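Local coordinates for protein 2'-deoxycytidine 5'-triphosphate deaminase (Agrobacterium tumefaciens, PDB 2R9Q) that probably converts dCTP to dUTP by hydrolytic deamination, releasing ammonia and supplying uracil nucleotides for thymidine nucleotide synthesis, at residues B[179-184]-B[192-197]; B[269-272]-B[276-279]. All blocks are in the same frame, centred on the assembly; numbering follows the deposited sequence.

Contact 1 (B[179-184]-B[192-197])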
ATOM      1  N   GLU B 179     -10.911  14.439 -43.197  1.00 91.08           N
ATOM      2  CA  GLU B 179      -9.734  15.317 -43.200  1.00 90.89           C
ATOM      3  C   GLU B 179      -8.476  14.520 -42.808  1.00 90.26           C
ATOM      4  O   GLU B 179      -7.416  14.642 -43.443  1.00 89.75           O
ATOM      5  CB  GLU B 179      -9.971  16.460 -42.204  1.00 91.10           C
ATOM      6  CG  GLU B 179      -9.666  17.871 -42.694  1.00 92.02           C
ATOM      7  CD  GLU B 179     -10.568  18.924 -42.040  1.00 93.54           C
ATOM      8  OE1 GLU B 179     -11.713  18.573 -41.654  1.00 93.57           O
ATOM      9  OE2 GLU B 179     -10.132  20.096 -41.911  1.00 93.72           O
ATOM     10  N   VAL B 180      -8.615  13.706 -41.762  1.00 89.60           N
ATOM     11  CA  VAL B 180      -7.535  12.842 -41.276  1.00 89.53           C
ATOM     12  C   VAL B 180      -7.116  11.797 -42.321  1.00 88.90           C
ATOM     13  O   VAL B 180      -5.920  11.606 -42.573  1.00 86.83           O
ATOM     14  CB  VAL B 180      -7.925  12.144 -39.935  1.00 89.48           C
ATOM     15  CG1 VAL B 180      -6.889  11.101 -39.534  1.00 89.83           C
ATOM     16  CG2 VAL B 180      -8.099  13.175 -38.820  1.00 90.28           C
ATOM     17  N   LEU B 181      -8.110  11.138 -42.923  1.00 89.13           N
ATOM     18  CA  LEU B 181      -7.868  10.111 -43.955  1.00 89.75           C
ATOM     19  C   LEU B 181      -7.231  10.685 -45.231  1.00 89.34           C
ATOM     20  O   LEU B 181      -6.374  10.045 -45.825  1.00 88.90           O
ATOM     21  CB  LEU B 181      -9.152   9.294 -44.251  1.00 90.47           C
ATOM     22  CG  LEU B 181      -9.488   8.223 -43.172  1.00 92.57           C
ATOM     23  CD1 LEU B 181     -10.964   7.801 -43.116  1.00 93.82           C
ATOM     24  CD2 LEU B 181      -8.586   6.957 -43.288  1.00 95.01           C
ATOM     25  N   LYS B 182      -7.611  11.902 -45.615  1.00 89.33           N
ATOM     26  CA  LYS B 182      -6.933  12.627 -46.704  1.00 90.08           C
ATOM     27  C   LYS B 182      -5.488  13.067 -46.396  1.00 88.94           C
ATOM     28  O   LYS B 182      -4.620  12.971 -47.256  1.00 88.20           O
ATOM     29  CB  LYS B 182      -7.750  13.856 -47.103  1.00 90.14           C
ATOM     30  CG  LYS B 182      -9.092  13.516 -47.732  1.00 92.21           C
ATOM     31  CD  LYS B 182      -9.763  14.769 -48.346  1.00 93.40           C
ATOM     32  CE  LYS B 182     -11.322  14.771 -48.144  1.00 96.49           C
ATOM     33  NZ  LYS B 182     -12.075  15.797 -48.987  1.00 95.66           N
ATOM     34  N   LEU B 183      -5.237  13.566 -45.183  1.00 88.57           N
ATOM     35  CA  LEU B 183      -3.876  13.936 -44.759  1.00 87.97           C
ATOM     36  C   LEU B 183      -2.930  12.737 -44.749  1.00 87.84           C
ATOM     37  O   LEU B 183      -1.761  12.887 -45.064  1.00 86.83           O
ATOM     38  CB  LEU B 183      -3.884  14.598 -43.381  1.00 87.98           C
ATOM     39  CG  LEU B 183      -2.545  15.094 -42.814  1.00 86.76           C
ATOM     40  CD1 LEU B 183      -1.930  16.149 -43.715  1.00 85.74           C
ATOM     41  CD2 LEU B 183      -2.732  15.629 -41.410  1.00 85.66           C
ATOM     42  N   HIS B 184      -3.448  11.562 -44.384  1.00 88.15           N
ATOM     43  CA  HIS B 184      -2.704  10.296 -44.476  1.00 88.63           C
ATOM     44  C   HIS B 184      -2.398   9.925 -45.924  1.00 89.31           C
ATOM     45  O   HIS B 184      -1.372   9.295 -46.182  1.00 88.95           O
ATOM     46  CB  HIS B 184      -3.446   9.136 -43.764  1.00 88.38           C
ATOM     47  CG  HIS B 184      -2.738   7.816 -43.852  1.00 87.32           C
ATOM     48  ND1 HIS B 184      -3.246   6.741 -44.547  1.00 87.25           N
ATOM     49  CD2 HIS B 184      -1.546   7.405 -43.355  1.00 86.42           C
ATOM     50  CE1 HIS B 184      -2.398   5.728 -44.473  1.00 88.00           C
ATOM     51  NE2 HIS B 184      -1.361   6.104 -43.749  1.00 86.64           N
ATOM     52  N   SER B 192       1.732   2.586 -42.480  1.00100.84           N
ATOM     53  CA  SER B 192       0.913   1.387 -42.627  1.00101.87           C
ATOM     54  C   SER B 192      -0.434   1.747 -43.290  1.00102.81           C
ATOM     55  O   SER B 192      -1.241   2.474 -42.702  1.00102.79           O
ATOM     56  CB  SER B 192       0.671   0.747 -41.256  1.00101.95           C
ATOM     57  OG  SER B 192      -0.065  -0.456 -41.383  1.00102.73           O
ATOM     58  N   GLU B 193      -0.660   1.235 -44.504  1.00103.90           N
ATOM     59  CA  GLU B 193      -1.839   1.581 -45.315  1.00105.12           C
ATOM     60  C   GLU B 193      -3.015   0.589 -45.140  1.00105.04           C
ATOM     61  O   GLU B 193      -2.963  -0.536 -45.641  1.00104.80           O
ATOM     62  CB  GLU B 193      -1.448   1.698 -46.788  1.00105.17           C
ATOM     63  CG  GLU B 193      -0.522   2.898 -47.055  1.00106.93           C
ATOM     64  CD  GLU B 193      -0.011   2.964 -48.498  1.00107.40           C
ATOM     65  OE1 GLU B 193      -0.834   2.775 -49.435  1.00109.98           O
ATOM     66  OE2 GLU B 193       1.211   3.222 -48.688  1.00109.60           O
ATOM     67  N   ASN B 194      -4.066   1.000 -44.425  1.00105.31           N
ATOM     68  CA  ASN B 194      -4.127   2.319 -43.767  1.00105.63           C
ATOM     69  C   ASN B 194      -4.644   2.228 -42.308  1.00105.76           C
ATOM     70  O   ASN B 194      -5.140   1.173 -41.897  1.00105.81           O
ATOM     71  CB  ASN B 194      -4.837   3.371 -44.684  1.00105.66           C
ATOM     72  CG  ASN B 194      -6.290   3.040 -45.011  1.00105.59           C
ATOM     73  OD1 ASN B 194      -7.198   3.310 -44.219  1.00105.12           O
ATOM     74  ND2 ASN B 194      -6.520   2.526 -46.217  1.00104.32           N
ATOM     75  N   PRO B 195      -4.487   3.309 -41.508  1.00105.69           N
ATOM     76  CA  PRO B 195      -4.795   3.216 -40.081  1.00105.69           C
ATOM     77  C   PRO B 195      -6.275   3.090 -39.741  1.00105.30           C
ATOM     78  O   PRO B 195      -7.127   3.248 -40.605  1.00104.93           O
ATOM     79  CB  PRO B 195      -4.287   4.556 -39.541  1.00105.89           C
ATOM     80  CG  PRO B 195      -4.485   5.480 -40.673  1.00105.89           C
ATOM     81  CD  PRO B 195      -4.040   4.672 -41.850  1.00105.66           C
ATOM     82  N   ASN B 196      -6.545   2.808 -38.468  1.00105.19           N
ATOM     83  CA  ASN B 196      -7.888   2.896 -37.902  1.00105.02           C
ATOM     84  C   ASN B 196      -8.185   4.317 -37.426  1.00104.58           C
ATOM     85  O   ASN B 196      -7.920   4.649 -36.279  1.00103.84           O
ATOM     86  CB  ASN B 196      -8.053   1.905 -36.739  1.00104.98           C
ATOM     87  CG  ASN B 196      -9.407   2.030 -36.045  1.00105.24           C
ATOM     88  OD1 ASN B 196     -10.313   2.707 -36.537  1.00106.44           O
ATOM     89  ND2 ASN B 196      -9.545   1.380 -34.893  1.00104.88           N
ATOM     90  N   VAL B 197      -8.741   5.136 -38.321  1.00104.52           N
ATOM     91  CA  VAL B 197      -9.204   6.497 -37.991  1.00104.24           C
ATOM     92  C   VAL B 197     -10.594   6.429 -37.332  1.00104.12           C
ATOM     93  O   VAL B 197     -11.455   5.696 -37.775  1.00103.71           O
ATOM     94  CB  VAL B 197      -9.239   7.414 -39.250  1.00104.12           C
ATOM     95  CG1 VAL B 197      -9.601   8.849 -38.875  1.00103.60           C
ATOM     96  CG2 VAL B 197      -7.912   7.377 -39.973  1.00103.16           C
TER
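Pro195 CD sits over one face of the His184 imidazole, 3.5 Å from the centroid of the His184 ring and 20° off the ring normal, a CH-pi contact displaced toward CE1. With CG anti to the backbone N (chi1 179°), the ring reaches out from the helix to the returning chain. Asn194, which follows a cis peptide bond, approaches obliquely, its CB 3.4 Å from His184 CE1, and its amide plane is turned 55° from the imidazole. One turn back along the helix, Val197 divides its two methyls, passing both partners in the opposite direction. Val197 CG1 lies 3.6 Å from Val180 CG1. The other branch is tighter, with Val197 CG2 only 3.4 Å from Leu181 CD2. Val180 also packs on Leu189 and on Ile202. The loop leads from helix 177-186 to strand 202-205 of the dUTPase-like C-terminal domain, where the backbone of Asn196 bonds to Ala203. Between 179-184 and 192-197 the contact is thus van der Waals and CH-pi in character, while the hydrogen bond from His184 NE2 to Val190 O adds a polar tie from the same loop, satisfies that nitrogen and limits rotation of the ring.

Contact 2 (B[269-272]-B[276-279])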
ATOM      1  N   VAL B 269       4.112   6.868 -36.006  1.00 63.88           N
ATOM      2  CA  VAL B 269       3.221   7.986 -36.315  1.00 64.45           C
ATOM      3  C   VAL B 269       3.975   9.279 -36.755  1.00 64.69           C
ATOM      4  O   VAL B 269       5.122   9.512 -36.379  1.00 64.31           O
ATOM      5  CB  VAL B 269       2.163   8.190 -35.125  1.00 64.72           C
ATOM      6  CG1 VAL B 269       2.737   8.931 -33.890  1.00 62.51           C
ATOM      7  CG2 VAL B 269       0.936   8.885 -35.630  1.00 66.55           C
ATOM      8  N   HIS B 270       3.331  10.090 -37.592  1.00 65.44           N
ATOM      9  CA  HIS B 270       3.893  11.350 -38.102  1.00 65.88           C
ATOM     10  C   HIS B 270       2.837  12.467 -37.976  1.00 66.00           C
ATOM     11  O   HIS B 270       1.652  12.261 -38.259  1.00 64.96           O
ATOM     12  CB  HIS B 270       4.385  11.136 -39.535  1.00 66.18           C
ATOM     13  CG  HIS B 270       4.689  12.384 -40.322  1.00 67.06           C
ATOM     14  ND1 HIS B 270       5.612  13.328 -39.916  1.00 69.65           N
ATOM     15  CD2 HIS B 270       4.242  12.799 -41.532  1.00 65.58           C
ATOM     16  CE1 HIS B 270       5.700  14.280 -40.828  1.00 68.13           C
ATOM     17  NE2 HIS B 270       4.885  13.974 -41.821  1.00 68.15           N
ATOM     18  N   VAL B 271       3.285  13.615 -37.457  1.00 66.84           N
ATOM     19  CA  VAL B 271       2.508  14.860 -37.400  1.00 66.93           C
ATOM     20  C   VAL B 271       3.151  15.863 -38.396  1.00 68.01           C
ATOM     21  O   VAL B 271       4.249  16.358 -38.165  1.00 66.49           O
ATOM     22  CB  VAL B 271       2.450  15.450 -35.976  1.00 66.20           C
ATOM     23  CG1 VAL B 271       1.492  16.598 -35.929  1.00 63.84           C
ATOM     24  CG2 VAL B 271       2.031  14.397 -34.955  1.00 65.95           C
ATOM     25  N   PRO B 272       2.490  16.101 -39.550  1.00 70.04           N
ATOM     26  CA  PRO B 272       2.942  17.096 -40.532  1.00 70.99           C
ATOM     27  C   PRO B 272       3.086  18.505 -39.952  1.00 71.23           C
ATOM     28  O   PRO B 272       2.369  18.846 -39.012  1.00 70.78           O
ATOM     29  CB  PRO B 272       1.835  17.062 -41.584  1.00 71.35           C
ATOM     30  CG  PRO B 272       1.246  15.682 -41.470  1.00 70.28           C
ATOM     31  CD  PRO B 272       1.301  15.374 -40.034  1.00 70.29           C
ATOM     32  N   ALA B 276      -0.709  20.068 -35.423  1.00 68.48           N
ATOM     33  CA  ALA B 276      -0.292  19.556 -34.138  1.00 68.43           C
ATOM     34  C   ALA B 276      -1.233  18.395 -33.792  1.00 67.80           C
ATOM     35  O   ALA B 276      -2.285  18.231 -34.416  1.00 66.86           O
ATOM     36  CB  ALA B 276      -0.338  20.659 -33.085  1.00 67.99           C
ATOM     37  N   ALA B 277      -0.812  17.566 -32.833  1.00 68.03           N
ATOM     38  CA  ALA B 277      -1.649  16.495 -32.272  1.00 67.84           C
ATOM     39  C   ALA B 277      -1.697  16.488 -30.724  1.00 67.84           C
ATOM     40  O   ALA B 277      -0.921  17.151 -30.032  1.00 66.02           O
ATOM     41  CB  ALA B 277      -1.208  15.135 -32.800  1.00 66.95           C
ATOM     42  N   GLU B 278      -2.651  15.723 -30.210  1.00 68.43           N
ATOM     43  CA  GLU B 278      -2.791  15.468 -28.807  1.00 69.65           C
ATOM     44  C   GLU B 278      -3.199  14.017 -28.631  1.00 70.11           C
ATOM     45  O   GLU B 278      -4.065  13.515 -29.340  1.00 68.70           O
ATOM     46  CB  GLU B 278      -3.811  16.409 -28.184  1.00 69.76           C
ATOM     47  CG  GLU B 278      -3.850  16.407 -26.671  1.00 70.12           C
ATOM     48  CD  GLU B 278      -4.742  17.512 -26.092  1.00 70.51           C
ATOM     49  OE1 GLU B 278      -5.365  18.304 -26.837  1.00 74.68           O
ATOM     50  OE2 GLU B 278      -4.816  17.608 -24.867  1.00 73.62           O
ATOM     51  N   MET B 279      -2.525  13.354 -27.694  1.00 71.57           N
ATOM     52  CA  MET B 279      -2.783  11.973 -27.352  1.00 72.91           C
ATOM     53  C   MET B 279      -3.994  11.966 -26.417  1.00 72.80           C
ATOM     54  O   MET B 279      -4.072  12.797 -25.523  1.00 71.45           O
ATOM     55  CB  MET B 279      -1.542  11.396 -26.642  1.00 73.74           C
ATOM     56  CG  MET B 279      -1.006  10.082 -27.207  1.00 76.41           C
ATOM     57  SD  MET B 279      -2.064   8.678 -26.857  1.00 78.60           S
ATOM     58  CE  MET B 279      -2.903   8.490 -28.418  1.00 77.12           C
TER
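Val271 sets its two methyls against Ala276 and Ala277, and the chain on both sides of it is tied down by other parts of the domain. Leading into it, Val269 turns its side chain into an apolar cluster formed by Ile202, Phe301, Leu335 and Tyr337. His270 comes next, with ND1 bonded to Phe301 O and its carbonyl O to Tyr337 OH; the ring's orientation is therefore restrained by a main-chain acceptor, and the backbone N of Pro272 lies 3.9 Å above the plane of the His270 ring, toward its rim. At Val271 the chain meets the strand beyond the loop. Val271 CG1, anti to the backbone N (chi1 -172°), rests over the main chain of Ala276, 3.9 Å from Ala276 CA. The other branch, Val271 CG2, meets the CB of Ala277 at 4.0 Å. The two alanines are used differently, since the CB of Ala276 points away and its backbone does the touching, whereas Ala277 directs its methyl toward the valine. Here the polypeptide passes from strand 261-269 of a five-stranded antiparallel sheet to strand 275-281 of a four-stranded one, so the contact joins the connection between two sheets of the dUTPase-like C-terminal domain to the start of the strand it enters, and is not a hairpin of paired neighbours. Phe297 of strand 296-297 packs on both Val271 and Ala277 and extends the apolar patch. Pro272 then carries the chain into the loop toward Ala276.

Contact 1 closes before contact 2 opens along the chain, and their centres lie 12 Å apart on the same side of the chain's centre, contact 1 near the surface and contact 2 buried. Both belong to the C-terminal dUTPase-like domain. They touch where Leu183 CD1 of helix 177-186 meets Pro272 CG at 3.9 Å. Leu189, in the loop joining the segments of contact 1, packs on Val180, Leu183 and Pro272, and its backbone bonds to His270. Strand 202-205 is a further shared element, Ile202 touching both Val180 and Val269. The helix and its following loop lie against the passage between the two sheets, farther from the chain's centre.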